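Local coordinates for bile acid 7a-dehydratase, BaiE (Clostridium hiranonis DSM 13275, PDB 4L8P), which probably catalyses the 7-alpha-dehydration of bile acids, eliminating water from the steroid nucleus, as a trimeric lyase with a cystatin-like fold, at residues M103-I109 with R120-E124; L53-L57 with N182-E186. All blocks are in the same frame, centred on the assembly; numbering follows the deposited sequence.

Contact 1: residues M103-I109 with R120-E124; sequences MGHTPEI and RWYLE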
HETATM    1  N   MSE A 103       7.915  -4.079   1.862  1.00 16.25           N
HETATM    2  CA  MSE A 103       6.574  -3.489   1.873  1.00 15.62           C
HETATM    3  C   MSE A 103       6.362  -2.746   0.566  1.00 15.72           C
HETATM    4  O   MSE A 103       7.004  -1.720   0.302  1.00 15.34           O
HETATM    5  CB  MSE A 103       6.456  -2.577   3.092  1.00 16.44           C
HETATM    6  CG  MSE A 103       6.511  -3.437   4.367  1.00 18.88           C
HETATM    7 SE   MSE A 103       6.759  -2.307   5.966  0.75 15.60          SE
HETATM    8  CE  MSE A 103       8.638  -1.910   5.644  1.00 19.77           C
ATOM      9  N   GLY A 104       5.479  -3.288  -0.277  1.00 14.41           N
ATOM     10  CA  GLY A 104       5.143  -2.681  -1.548  1.00 14.14           C
ATOM     11  C   GLY A 104       4.023  -1.663  -1.396  1.00 15.42           C
ATOM     12  O   GLY A 104       3.033  -1.861  -0.624  1.00 18.72           O
ATOM     13  N   HIS A 105       4.170  -0.584  -2.156  1.00 15.30           N
ATOM     14  CA  HIS A 105       3.196   0.499  -2.222  1.00 13.70           C
ATOM     15  C   HIS A 105       2.905   0.912  -3.660  1.00 16.21           C
ATOM     16  O   HIS A 105       3.745   0.724  -4.576  1.00 14.03           O
ATOM     17  CB  HIS A 105       3.683   1.770  -1.521  1.00 14.46           C
ATOM     18  CG  HIS A 105       4.232   1.555  -0.163  1.00 13.77           C
ATOM     19  ND1 HIS A 105       5.475   1.004   0.058  1.00 15.06           N
ATOM     20  CD2 HIS A 105       3.707   1.810   1.058  1.00 15.42           C
ATOM     21  CE1 HIS A 105       5.700   0.946   1.355  1.00 17.15           C
ATOM     22  NE2 HIS A 105       4.641   1.417   1.974  1.00 16.69           N
ATOM     23  N   THR A 106       1.727   1.513  -3.819  1.00 14.39           N
ATOM     24  CA  THR A 106       1.366   2.313  -4.977  1.00 16.04           C
ATOM     25  C   THR A 106       1.812   1.711  -6.321  1.00 15.01           C
ATOM     26  O   THR A 106       2.619   2.286  -7.036  1.00 14.76           O
ATOM     27  CB  THR A 106       1.795   3.805  -4.792  1.00 17.42           C
ATOM     28  OG1 THR A 106       3.195   3.908  -4.460  1.00 16.62           O
ATOM     29  CG2 THR A 106       0.996   4.433  -3.684  1.00 17.88           C
ATOM     30  N   PRO A 107       1.255   0.537  -6.671  1.00 14.77           N
ATOM     31  CA  PRO A 107       1.587  -0.096  -7.942  1.00 15.06           C
ATOM     32  C   PRO A 107       1.059   0.670  -9.162  1.00 16.03           C
ATOM     33  O   PRO A 107      -0.014   1.329  -9.099  1.00 14.97           O
ATOM     34  CB  PRO A 107       0.889  -1.460  -7.839  1.00 14.88           C
ATOM     35  CG  PRO A 107      -0.252  -1.218  -6.906  1.00 15.88           C
ATOM     36  CD  PRO A 107       0.297  -0.269  -5.894  1.00 15.52           C
ATOM     37  N   GLU A 108       1.806   0.603 -10.249  1.00 14.68           N
ATOM     38  CA  GLU A 108       1.370   1.042 -11.569  1.00 13.59           C
ATOM     39  C   GLU A 108       1.534  -0.164 -12.509  1.00 14.69           C
ATOM     40  O   GLU A 108       2.635  -0.406 -13.037  1.00 16.41           O
ATOM     41  CB  GLU A 108       2.198   2.207 -12.054  1.00 15.31           C
ATOM     42  CG  GLU A 108       2.161   3.425 -11.135  1.00 16.27           C
ATOM     43  CD  GLU A 108       3.271   4.405 -11.441  1.00 17.92           C
ATOM     44  OE1 GLU A 108       3.197   5.093 -12.481  1.00 18.54           O
ATOM     45  OE2 GLU A 108       4.229   4.467 -10.623  1.00 18.08           O
ATOM     46  N   ILE A 109       0.448  -0.907 -12.694  1.00 15.25           N
ATOM     47  CA  ILE A 109       0.420  -2.097 -13.534  1.00 15.36           C
ATOM     48  C   ILE A 109      -0.112  -1.744 -14.945  1.00 15.89           C
ATOM     49  O   ILE A 109      -1.266  -1.241 -15.090  1.00 16.63           O
ATOM     50  CB  ILE A 109      -0.439  -3.230 -12.932  1.00 14.83           C
ATOM     51  CG1 ILE A 109      -0.101  -3.519 -11.431  1.00 16.19           C
ATOM     52  CG2 ILE A 109      -0.338  -4.484 -13.803  1.00 14.88           C
ATOM     53  CD1 ILE A 109       1.345  -3.822 -11.174  1.00 17.55           C
ATOM     54  N   ARG A 120       5.198  -1.244 -11.952  1.00 13.73           N
ATOM     55  CA  ARG A 120       5.992  -0.410 -11.064  1.00 14.79           C
ATOM     56  C   ARG A 120       5.495  -0.555  -9.641  1.00 15.26           C
ATOM     57  O   ARG A 120       4.277  -0.539  -9.367  1.00 16.48           O
ATOM     58  CB  ARG A 120       5.967   1.037 -11.463  1.00 16.33           C
ATOM     59  CG  ARG A 120       6.441   1.313 -12.881  1.00 17.63           C
ATOM     60  CD  ARG A 120       6.435   2.830 -13.054  1.00 20.54           C
ATOM     61  NE  ARG A 120       7.049   3.291 -14.280  1.00 22.88           N
ATOM     62  CZ  ARG A 120       8.318   3.701 -14.437  1.00 28.55           C
ATOM     63  NH1 ARG A 120       9.206   3.711 -13.450  1.00 26.07           N
ATOM     64  NH2 ARG A 120       8.706   4.126 -15.641  1.00 34.68           N
ATOM     65  N   TRP A 121       6.452  -0.702  -8.730  1.00 13.97           N
ATOM     66  CA  TRP A 121       6.159  -0.827  -7.316  1.00 14.56           C
ATOM     67  C   TRP A 121       7.108   0.069  -6.560  1.00 14.18           C
ATOM     68  O   TRP A 121       8.274   0.174  -6.919  1.00 14.97           O
ATOM     69  CB  TRP A 121       6.337  -2.260  -6.815  1.00 15.11           C
ATOM     70  CG  TRP A 121       5.291  -3.211  -7.352  1.00 13.48           C
ATOM     71  CD1 TRP A 121       5.340  -3.913  -8.529  1.00 13.95           C
ATOM     72  CD2 TRP A 121       4.031  -3.494  -6.759  1.00 13.00           C
ATOM     73  NE1 TRP A 121       4.183  -4.619  -8.698  1.00 14.54           N
ATOM     74  CE2 TRP A 121       3.365  -4.409  -7.611  1.00 14.63           C
ATOM     75  CE3 TRP A 121       3.419  -3.127  -5.551  1.00 12.63           C
ATOM     76  CZ2 TRP A 121       2.086  -4.920  -7.295  1.00 13.69           C
ATOM     77  CZ3 TRP A 121       2.181  -3.656  -5.231  1.00 14.46           C
ATOM     78  CH2 TRP A 121       1.538  -4.567  -6.084  1.00 13.84           C
ATOM     79  N   TYR A 122       6.607   0.644  -5.472  1.00 13.15           N
ATOM     80  CA  TYR A 122       7.391   1.549  -4.595  1.00 14.85           C
ATOM     81  C   TYR A 122       7.669   0.710  -3.342  1.00 13.89           C
ATOM     82  O   TYR A 122       6.745   0.389  -2.590  1.00 14.48           O
ATOM     83  CB  TYR A 122       6.549   2.803  -4.252  1.00 17.76           C
ATOM     84  CG  TYR A 122       7.307   3.931  -3.548  1.00 17.11           C
ATOM     85  CD1 TYR A 122       8.283   3.675  -2.581  1.00 22.52           C
ATOM     86  CD2 TYR A 122       7.032   5.257  -3.856  1.00 18.40           C
ATOM     87  CE1 TYR A 122       8.967   4.721  -1.950  1.00 21.65           C
ATOM     88  CE2 TYR A 122       7.708   6.308  -3.243  1.00 19.57           C
ATOM     89  CZ  TYR A 122       8.663   6.030  -2.282  1.00 20.85           C
ATOM     90  OH  TYR A 122       9.360   7.072  -1.695  1.00 20.76           O
ATOM     91  N   LEU A 123       8.920   0.306  -3.151  1.00 14.02           N
ATOM     92  CA  LEU A 123       9.327  -0.605  -2.071  1.00 13.90           C
ATOM     93  C   LEU A 123       9.936   0.149  -0.912  1.00 15.62           C
ATOM     94  O   LEU A 123      10.779   0.997  -1.121  1.00 16.18           O
ATOM     95  CB  LEU A 123      10.386  -1.584  -2.579  1.00 18.35           C
ATOM     96  CG  LEU A 123       9.894  -2.950  -2.953  1.00 23.47           C
ATOM     97  CD1 LEU A 123       9.472  -3.740  -1.694  1.00 25.01           C
ATOM     98  CD2 LEU A 123       8.780  -2.794  -3.987  1.00 27.76           C
ATOM     99  N   GLU A 124       9.530  -0.186   0.303  1.00 15.56           N
ATOM    100  CA  GLU A 124      10.324   0.065   1.516  1.00 15.42           C
ATOM    101  C   GLU A 124      10.785  -1.289   2.072  1.00 14.16           C
ATOM    102  O   GLU A 124       9.982  -2.191   2.203  1.00 16.39           O
ATOM    103  CB  GLU A 124       9.500   0.774   2.605  1.00 16.86           C
ATOM    104  CG  GLU A 124      10.400   1.120   3.761  1.00 21.61           C
ATOM    105  CD  GLU A 124       9.767   1.681   4.983  1.00 27.68           C
ATOM    106  OE1 GLU A 124       8.499   1.705   5.133  1.00 21.18           O
ATOM    107  OE2 GLU A 124      10.598   2.059   5.868  1.00 25.80           O
TER

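Contact 2: residues L53-L57 with N182-E186; sequences LDGKL and NMHKE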
ATOM      1  N   LEU A  53       8.430 -14.247   0.654  1.00 15.09           N
ATOM      2  CA  LEU A  53       9.800 -13.792   0.846  1.00 15.24           C
ATOM      3  C   LEU A  53      10.091 -13.551   2.330  1.00 16.36           C
ATOM      4  O   LEU A  53      11.063 -14.064   2.885  1.00 16.87           O
ATOM      5  CB  LEU A  53      10.047 -12.512   0.046  1.00 16.03           C
ATOM      6  CG  LEU A  53      11.415 -11.818   0.153  1.00 18.37           C
ATOM      7  CD1 LEU A  53      12.501 -12.733  -0.373  1.00 21.50           C
ATOM      8  CD2 LEU A  53      11.407 -10.532  -0.621  1.00 18.45           C
ATOM      9  N   ASP A  54       9.237 -12.749   2.960  1.00 15.65           N
ATOM     10  CA  ASP A  54       9.447 -12.389   4.360  1.00 14.66           C
ATOM     11  C   ASP A  54       9.098 -13.522   5.306  1.00 17.55           C
ATOM     12  O   ASP A  54       9.722 -13.667   6.367  1.00 17.78           O
ATOM     13  CB  ASP A  54       8.700 -11.111   4.669  1.00 16.99           C
ATOM     14  CG  ASP A  54       9.266  -9.917   3.926  1.00 17.48           C
ATOM     15  OD1 ASP A  54      10.486  -9.879   3.621  1.00 16.09           O
ATOM     16  OD2 ASP A  54       8.469  -9.016   3.631  1.00 17.46           O
ATOM     17  N   GLY A  55       8.148 -14.353   4.915  1.00 16.20           N
ATOM     18  CA  GLY A  55       7.856 -15.562   5.687  1.00 16.20           C
ATOM     19  C   GLY A  55       8.856 -16.682   5.481  1.00 17.10           C
ATOM     20  O   GLY A  55       8.785 -17.673   6.202  1.00 18.00           O
ATOM     21  N   LYS A  56       9.803 -16.520   4.549  1.00 17.48           N
ATOM     22  CA  LYS A  56      10.806 -17.551   4.211  1.00 17.12           C
ATOM     23  C   LYS A  56      10.159 -18.875   3.742  1.00 20.08           C
ATOM     24  O   LYS A  56      10.644 -19.975   4.061  1.00 21.92           O
ATOM     25  CB  LYS A  56      11.792 -17.792   5.380  1.00 19.39           C
ATOM     26  CG  LYS A  56      12.454 -16.509   5.883  1.00 19.53           C
ATOM     27  CD  LYS A  56      13.468 -16.750   6.988  1.00 19.50           C
ATOM     28  CE  LYS A  56      13.881 -15.433   7.644  1.00 18.86           C
ATOM     29  NZ  LYS A  56      14.658 -14.550   6.739  1.00 20.18           N
ATOM     30  N   LEU A  57       9.047 -18.734   3.021  1.00 17.73           N
ATOM     31  CA  LEU A  57       8.297 -19.867   2.473  1.00 21.19           C
ATOM     32  C   LEU A  57       8.804 -20.106   1.061  1.00 19.35           C
ATOM     33  O   LEU A  57       8.184 -19.688   0.073  1.00 19.72           O
ATOM     34  CB  LEU A  57       6.799 -19.571   2.496  1.00 20.38           C
ATOM     35  CG  LEU A  57       6.202 -19.213   3.869  1.00 23.22           C
ATOM     36  CD1 LEU A  57       4.723 -18.841   3.720  1.00 27.53           C
ATOM     37  CD2 LEU A  57       6.399 -20.368   4.838  1.00 29.42           C
ATOM     38  N   ASN A 182       9.080 -12.744  17.152  1.00 21.31           N
ATOM     39  CA  ASN A 182       9.904 -13.026  15.982  1.00 19.73           C
ATOM     40  C   ASN A 182       9.418 -14.350  15.409  1.00 20.16           C
ATOM     41  O   ASN A 182       9.655 -15.413  16.021  1.00 20.99           O
ATOM     42  CB  ASN A 182      11.400 -13.074  16.370  1.00 19.76           C
ATOM     43  CG  ASN A 182      12.308 -13.452  15.212  1.00 19.40           C
ATOM     44  OD1 ASN A 182      11.838 -13.797  14.124  1.00 21.10           O
ATOM     45  ND2 ASN A 182      13.626 -13.327  15.417  1.00 21.77           N
HETATM   46  N   MSE A 183       8.758 -14.300  14.246  1.00 20.58           N
HETATM   47  CA  MSE A 183       8.161 -15.527  13.671  1.00 20.59           C
HETATM   48  C   MSE A 183       9.193 -16.576  13.314  1.00 21.03           C
HETATM   49  O   MSE A 183       8.839 -17.765  13.196  1.00 21.53           O
HETATM   50  CB  MSE A 183       7.267 -15.236  12.478  1.00 19.92           C
HETATM   51  CG  MSE A 183       8.083 -14.728  11.307  1.00 17.97           C
HETATM   52 SE   MSE A 183       6.998 -14.497   9.709  0.75 15.14          SE
HETATM   53  CE  MSE A 183       6.548 -16.315   9.204  1.00 24.00           C
ATOM     54  N   HIS A 184      10.456 -16.179  13.184  1.00 19.19           N
ATOM     55  CA  HIS A 184      11.516 -17.087  12.743  1.00 19.41           C
ATOM     56  C   HIS A 184      12.165 -17.803  13.920  1.00 25.13           C
ATOM     57  O   HIS A 184      13.036 -18.642  13.697  1.00 31.73           O
ATOM     58  CB  HIS A 184      12.554 -16.336  11.927  1.00 20.66           C
ATOM     59  CG  HIS A 184      11.935 -15.504  10.850  1.00 20.30           C
ATOM     60  ND1 HIS A 184      11.225 -16.064   9.812  1.00 21.72           N
ATOM     61  CD2 HIS A 184      11.823 -14.162  10.703  1.00 22.47           C
ATOM     62  CE1 HIS A 184      10.722 -15.105   9.058  1.00 21.05           C
ATOM     63  NE2 HIS A 184      11.084 -13.939   9.567  1.00 21.15           N
ATOM     64  N   LYS A 185      11.746 -17.462  15.142  1.00 24.03           N
ATOM     65  CA  LYS A 185      12.072 -18.233  16.362  1.00 32.88           C
ATOM     66  C   LYS A 185      10.882 -19.010  16.923  1.00 39.94           C
ATOM     67  O   LYS A 185      11.078 -19.981  17.657  1.00 44.77           O
ATOM     68  CB  LYS A 185      12.552 -17.275  17.432  1.00 34.75           C
ATOM     69  CG  LYS A 185      13.871 -16.609  17.087  1.00 41.95           C
ATOM     70  CD  LYS A 185      14.357 -15.728  18.242  1.00 48.48           C
ATOM     71  CE  LYS A 185      15.721 -15.094  17.971  1.00 49.50           C
ATOM     72  NZ  LYS A 185      16.816 -16.080  17.789  1.00 54.40           N
ATOM     73  N   GLU A 186       9.660 -18.567  16.600  1.00 50.27           N
ATOM     74  CA  GLU A 186       8.414 -19.079  17.195  1.00 65.77           C
ATOM     75  C   GLU A 186       7.776 -20.114  16.272  1.00 70.36           C
ATOM     76  O   GLU A 186       7.058 -19.766  15.333  1.00 71.11           O
ATOM     77  CB  GLU A 186       7.436 -17.912  17.482  1.00 66.59           C
ATOM     78  CG  GLU A 186       7.669 -17.199  18.821  1.00 66.64           C
ATOM     79  CD  GLU A 186       7.858 -15.684  18.696  1.00 65.61           C
ATOM     80  OE1 GLU A 186       6.990 -14.975  18.120  1.00 49.98           O
ATOM     81  OE2 GLU A 186       8.898 -15.190  19.184  1.00 68.10           O
TER
HETATM   82  O   HOH W   1      10.847 -11.710   7.965  1.00 18.18           O

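Contact 1: residues M103-I109 with R120-E124
His105 and Tyr122 face each other as a hydrogen-bonded pair in an antiparallel beta hairpin, formed by strands 98-111 and 116-129 of the curved sheet of a SnoaL-like, cystatin-like fold. Tyr122 O accepts twice from the same histidine: from the backbone N at 2.8 Å on a bent bond (137° at the hydrogen), and from ring ND1 at 3.0 Å. Tyr122 O lies in the imidazole plane, whereas ND1 stands above the plane of the carbonyl. CG of His105 is anti to the carbonyl carbon (chi1 -48°), setting the ring beside the backbone N, from where ND1 reaches across to the partner strand; the ND1 bond holds the ring's rotation. NE2 then binds nickel together with His105 of both other subunits.

On the same face, Glu124 runs beside selenomethionine Met103, whose CE lies 3.7 Å from Glu124 OE1. That oxygen binds sodium, as do its counterparts in the other two subunits.

Beyond His105 the strand turns a corner at Thr106, and a beta bulge shifts the register by one residue before Glu108 pairs with Arg120. Glu108 N reaches Arg120 O at 2.9 Å, while the Glu108 carboxylate lies against Arg120 CD and makes its salt bridge with Arg51 of the second subunit.

Trp121 turns its indole toward helix 22-55, where Lys46 makes a cation-pi contact; Tyr149 OH holds NE1. Pro107 sits over one face of this indole, its CB 3.5 Å from the centroid of the six-membered ring and 6° off the normal.

Contact 2: residues L53-L57 with N182-E186
The imidazole of His184 has Lys56 CE directly over one face, a CH-pi contact with CE 3.5 Å from the ring centroid. The two side chains cross at about a right angle. On the opposite face lies CG of the preceding residue, selenomethionine Met183, so the ring is sandwiched between two aliphatic groups.

Its edge meets the end of helix 22-55. Asp54 O lies in the ring plane, 3.2 Å from His184 CE1, and a water completes the link: it donates to Asp54 O at 2.8 Å and is hydrogen-bonded to His184 NE2 at 2.8 Å. Met183 bends at chi3 (-69°), bringing CE to 3.8 Å from Gly55 CA.

Each backbone has its own turn. Lys56, with positive phi, ends the helix in a Schellman motif; Asn182 OD1 accepts from His184 N at 2.9 Å in an Asx turn at the residue that carries the imidazole.

Beyond the ring, Lys56 NZ is gripped by the carbonyls of Met94, Pro95 and Glu98, while Asp54 bonds to Ser100 and His102. The contact thus sets the C-terminal tail, just after strand 178-182, against the end of helix 22-55 beside the start of strand 98-111.

The centres of contacts 1 and 2 are 22 Å apart, and their nearest atoms about 5 Å. Along the chain the order is 53-57, 103-109, 120-124, 182-186, so the hairpin of contact 1 falls between the two ends that contact 2 brings together. Helix 22-55 serves both: its body packs on the sheet at contact 1, and its last turn meets the C-terminal tail at contact 2. The trimer joins them again, since Tyr122 of contact 1 bonds to Asp54 of the second subunit, while Asp54 of contact 2 bonds to Tyr122 of the third. Each helix end is thereby tied to a neighbour's metal-bearing hairpin.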